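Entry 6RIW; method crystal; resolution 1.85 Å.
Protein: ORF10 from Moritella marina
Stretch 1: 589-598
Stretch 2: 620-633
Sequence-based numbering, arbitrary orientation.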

# COMPACT_ATOMS: atom_id res chain seq x y z
N HIS A 589 -3.77 -6.88 12.13
CA HIS A 589 -4.15 -6.38 13.45
C HIS A 589 -3.99 -7.44 14.53
O HIS A 589 -3.94 -7.09 15.71
CB HIS A 589 -5.60 -5.86 13.42
CG HIS A 589 -5.76 -4.67 12.52
ND1 HIS A 589 -6.20 -4.77 11.22
CD2 HIS A 589 -5.50 -3.35 12.73
CE1 HIS A 589 -6.21 -3.57 10.66
NE2 HIS A 589 -5.81 -2.68 11.56
N GLN A 590 -3.89 -8.71 14.14
CA GLN A 590 -3.70 -9.75 15.14
C GLN A 590 -2.35 -9.63 15.83
O GLN A 590 -2.21 -10.11 16.96
CB GLN A 590 -3.85 -11.14 14.49
CG GLN A 590 -5.27 -11.39 14.01
CD GLN A 590 -5.37 -12.62 13.12
OE1 GLN A 590 -4.48 -13.45 13.12
NE2 GLN A 590 -6.46 -12.73 12.36
N TYR A 591 -1.36 -9.01 15.19
CA TYR A 591 -0.04 -8.92 15.80
C TYR A 591 -0.06 -8.03 17.05
O TYR A 591 0.40 -8.43 18.13
CB TYR A 591 0.99 -8.42 14.80
CG TYR A 591 2.32 -8.26 15.46
CD1 TYR A 591 3.00 -9.37 15.96
CD2 TYR A 591 2.88 -7.00 15.65
CE1 TYR A 591 4.21 -9.23 16.63
CE2 TYR A 591 4.09 -6.85 16.30
CZ TYR A 591 4.75 -7.97 16.79
OH TYR A 591 5.94 -7.82 17.44
N ARG A 592 -0.59 -6.81 16.92
CA ARG A 592 -0.78 -6.01 18.14
C ARG A 592 -1.83 -6.65 19.05
O ARG A 592 -1.76 -6.52 20.28
CB ARG A 592 -1.16 -4.57 17.79
CG ARG A 592 -1.29 -3.70 19.06
CD ARG A 592 -1.44 -2.22 18.78
NE ARG A 592 -1.62 -1.53 20.06
CZ ARG A 592 -1.36 -0.24 20.28
NH1 ARG A 592 -0.91 0.52 19.30
NH2 ARG A 592 -1.56 0.29 21.48
N GLY A 593 -2.81 -7.34 18.46
CA GLY A 593 -3.74 -8.11 19.26
C GLY A 593 -3.04 -9.03 20.24
O GLY A 593 -3.52 -9.24 21.36
N ARG A 594 -1.90 -9.59 19.85
CA ARG A 594 -1.08 -10.37 20.77
C ARG A 594 -0.24 -9.47 21.69
O ARG A 594 -0.27 -9.61 22.92
CB ARG A 594 -0.17 -11.31 19.96
CG ARG A 594 0.97 -11.95 20.76
CD ARG A 594 2.20 -12.34 19.92
NE ARG A 594 3.31 -12.57 20.84
CZ ARG A 594 3.58 -13.73 21.44
NH1 ARG A 594 2.84 -14.80 21.16
NH2 ARG A 594 4.58 -13.82 22.31
N VAL A 595 0.50 -8.55 21.10
CA VAL A 595 1.53 -7.82 21.85
C VAL A 595 0.90 -7.01 22.99
O VAL A 595 1.44 -6.96 24.11
CB VAL A 595 2.32 -6.92 20.89
CG1 VAL A 595 3.09 -5.87 21.64
CG2 VAL A 595 3.24 -7.78 20.00
N ASN A 596 -0.26 -6.43 22.74
CA ASN A 596 -0.86 -5.50 23.71
C ASN A 596 -1.37 -6.22 24.95
O ASN A 596 -1.61 -5.56 25.98
CB ASN A 596 -1.99 -4.73 23.02
CG ASN A 596 -2.11 -3.31 23.51
OD1 ASN A 596 -2.18 -2.37 22.71
ND2 ASN A 596 -2.21 -3.14 24.84
N LEU A 597 -1.52 -7.54 24.91
CA LEU A 597 -1.98 -8.25 26.09
C LEU A 597 -1.00 -8.11 27.26
O LEU A 597 -1.40 -8.35 28.40
CB LEU A 597 -2.22 -9.73 25.77
CG LEU A 597 -3.42 -9.96 24.84
CD1 LEU A 597 -3.48 -11.44 24.39
CD2 LEU A 597 -4.69 -9.59 25.55
N THR A 598 0.26 -7.72 27.00
CA THR A 598 1.21 -7.36 28.06
C THR A 598 0.60 -6.43 29.11
O THR A 598 0.61 -6.72 30.31
CB THR A 598 2.44 -6.68 27.44
OG1 THR A 598 3.19 -7.65 26.69
CG2 THR A 598 3.35 -6.09 28.53
N LEU A 620 0.84 -16.47 32.57
CA LEU A 620 -0.54 -16.25 32.14
C LEU A 620 -0.60 -15.40 30.88
O LEU A 620 -1.37 -15.68 29.95
CB LEU A 620 -1.32 -15.58 33.27
CG LEU A 620 -2.79 -15.28 32.98
CD1 LEU A 620 -3.57 -16.56 32.79
CD2 LEU A 620 -3.36 -14.49 34.14
N THR A 621 0.19 -14.32 30.85
CA THR A 621 0.24 -13.45 29.67
C THR A 621 0.71 -14.22 28.44
O THR A 621 0.13 -14.09 27.36
CB THR A 621 1.14 -12.25 29.95
OG1 THR A 621 0.65 -11.55 31.11
CG2 THR A 621 1.11 -11.29 28.78
N ASN A 622 1.73 -15.06 28.60
CA ASN A 622 2.26 -15.82 27.46
C ASN A 622 1.23 -16.80 26.91
O ASN A 622 1.17 -17.02 25.69
CB ASN A 622 3.53 -16.55 27.88
CG ASN A 622 4.72 -15.63 27.96
OD1 ASN A 622 4.71 -14.54 27.37
ND2 ASN A 622 5.75 -16.06 28.68
N ILE A 623 0.43 -17.41 27.78
CA ILE A 623 -0.60 -18.34 27.32
C ILE A 623 -1.63 -17.62 26.47
O ILE A 623 -2.02 -18.09 25.39
CB ILE A 623 -1.27 -19.04 28.51
CG1 ILE A 623 -0.28 -19.94 29.26
CG2 ILE A 623 -2.48 -19.87 28.05
CD1 ILE A 623 -0.85 -20.35 30.62
N ALA A 624 -2.10 -16.46 26.95
CA ALA A 624 -3.07 -15.67 26.19
C ALA A 624 -2.47 -15.18 24.87
O ALA A 624 -3.13 -15.25 23.83
CB ALA A 624 -3.55 -14.48 27.03
N LYS A 625 -1.23 -14.67 24.91
CA LYS A 625 -0.57 -14.17 23.70
C LYS A 625 -0.48 -15.25 22.64
O LYS A 625 -0.77 -15.02 21.45
CB LYS A 625 0.82 -13.66 24.04
CG LYS A 625 0.86 -12.28 24.73
CD LYS A 625 2.31 -11.92 24.97
CE LYS A 625 2.47 -10.44 25.36
NZ LYS A 625 3.85 -10.19 25.87
N ASP A 626 -0.03 -16.45 23.03
CA ASP A 626 0.15 -17.53 22.06
C ASP A 626 -1.17 -17.97 21.45
O ASP A 626 -1.18 -18.49 20.33
CB ASP A 626 0.85 -18.71 22.72
CG ASP A 626 2.32 -18.44 22.98
OD1 ASP A 626 2.84 -17.40 22.50
OD2 ASP A 626 2.96 -19.26 23.69
N GLY A 627 -2.28 -17.74 22.15
CA GLY A 627 -3.58 -18.00 21.55
C GLY A 627 -3.89 -17.08 20.39
O GLY A 627 -4.55 -17.50 19.43
N VAL A 628 -3.42 -15.84 20.44
CA VAL A 628 -3.80 -14.84 19.45
C VAL A 628 -2.92 -14.90 18.21
O VAL A 628 -3.41 -14.84 17.07
CB VAL A 628 -3.78 -13.43 20.08
CG1 VAL A 628 -4.04 -12.38 18.99
CG2 VAL A 628 -4.82 -13.35 21.17
N ALA A 629 -1.60 -14.98 18.40
CA ALA A 629 -0.68 -14.91 17.27
C ALA A 629 0.70 -15.34 17.75
O ALA A 629 0.97 -15.30 18.95
CB ALA A 629 -0.60 -13.49 16.69
N SER A 630 1.56 -15.70 16.81
CA SER A 630 2.94 -16.02 17.14
C SER A 630 3.75 -14.74 17.33
O SER A 630 3.41 -13.69 16.78
CB SER A 630 3.58 -16.86 16.03
OG SER A 630 2.83 -18.04 15.81
N ALA A 631 4.80 -14.84 18.13
CA ALA A 631 5.70 -13.71 18.30
C ALA A 631 6.37 -13.36 16.98
O ALA A 631 6.53 -14.22 16.10
CB ALA A 631 6.77 -14.03 19.35
N ALA A 632 6.76 -12.09 16.84
CA ALA A 632 7.39 -11.61 15.62
C ALA A 632 8.66 -12.39 15.31
O ALA A 632 9.48 -12.66 16.19
CB ALA A 632 7.74 -10.12 15.75
N GLN A 633 8.82 -12.76 14.04
CA GLN A 633 10.06 -13.35 13.54
C GLN A 633 10.47 -12.59 12.28
O GLN A 633 9.63 -12.00 11.60
CB GLN A 633 9.91 -14.85 13.24
CG GLN A 633 9.38 -15.68 14.41
CD GLN A 633 10.38 -15.81 15.55
OE1 GLN A 633 11.57 -15.51 15.39
NE2 GLN A 633 9.90 -16.23 16.72
O HOH W 1 6.56 -10.00 19.00
O HOH W 2 4.85 -16.22 24.08
O HOH W 3 1.27 -9.07 31.77

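The helix of stretch 2, 620-628, runs almost exactly antiparallel to the helix 589-595, at 172° with a closest axial approach of 8.3 Å, so that walking forward along stretch 2 means walking backward along stretch 1. Thr-621 opens the contact. Its CB points toward the other stretch, and its methyl CG2 lies 4.0 Å from Thr-598 CA, while its hydroxyl reaches the same residue through a water that donates to Thr-621 OG1 (2.6 Å) and to Thr-598 O (2.8 Å). A small residue with one polar and one apolar branch suits a place that asks for both.

One turn on, Ala-624 offers only a methyl, and Leu-597 fills the space before it, with CD1 4.0 Å from Ala-624 CB. Lys-625 follows, at the point where the backbones draw close: Lys-625 CA is 4.8 Å from Arg-594 CA. Its CB points sideways, and the long, nearly extended chain lies among Arg-594, Val-595, Leu-597 and Thr-598. The methylenes provide the packing, with CG 3.4 Å from Arg-594 O, and the ammonium at the tip donates from NZ to Thr-598 OG1 at 2.7 Å. Lysine thus combines an apolar stem with a charged end that finds an acceptor.

Asp-626 points its CB away, yet its carboxylate comes back within reach: OD1 accepts from Arg-594 NH1 at 2.9 Å, a hydrogen bond that is also a salt bridge. A water reinforces the pair, accepting from Arg-594 NH2 (3.0 Å) and donating to Asp-626 OD1 (2.8 Å).

Val-628 is a compact, branched knob among Gln-590, Gly-593, Arg-594 and Leu-597. Its CG1 lies 3.7 Å from Gly-593 C, and its CG2 meets Leu-597 CD1 at 4.0 Å. Gly-593 has no side chain here; an ideal CB on it would come 3.6 Å from Val-628 CG1.

Ala-629 is the first residue to leave helical geometry, and its carbonyl becomes a partner for Arg-594: NH1 donates to Ala-629 O at 2.9 Å. That oxygen and Asp-626 OD1 both lie at the edge of the guanidinium, near its plane, where N-H groups point. Lys-625 CB covers one face and Ala-631 N the opposite one, so the planar group is held between two parts of stretch 2, while NE and NH2 also find partners elsewhere in the structure.

Ala-632 closes the contact. Its CB lies 3.7 Å from Tyr-591 CE1, a small methyl against a broad ring, and a water links Tyr-591 OH (2.8 Å) to Ala-632 N (3.0 Å).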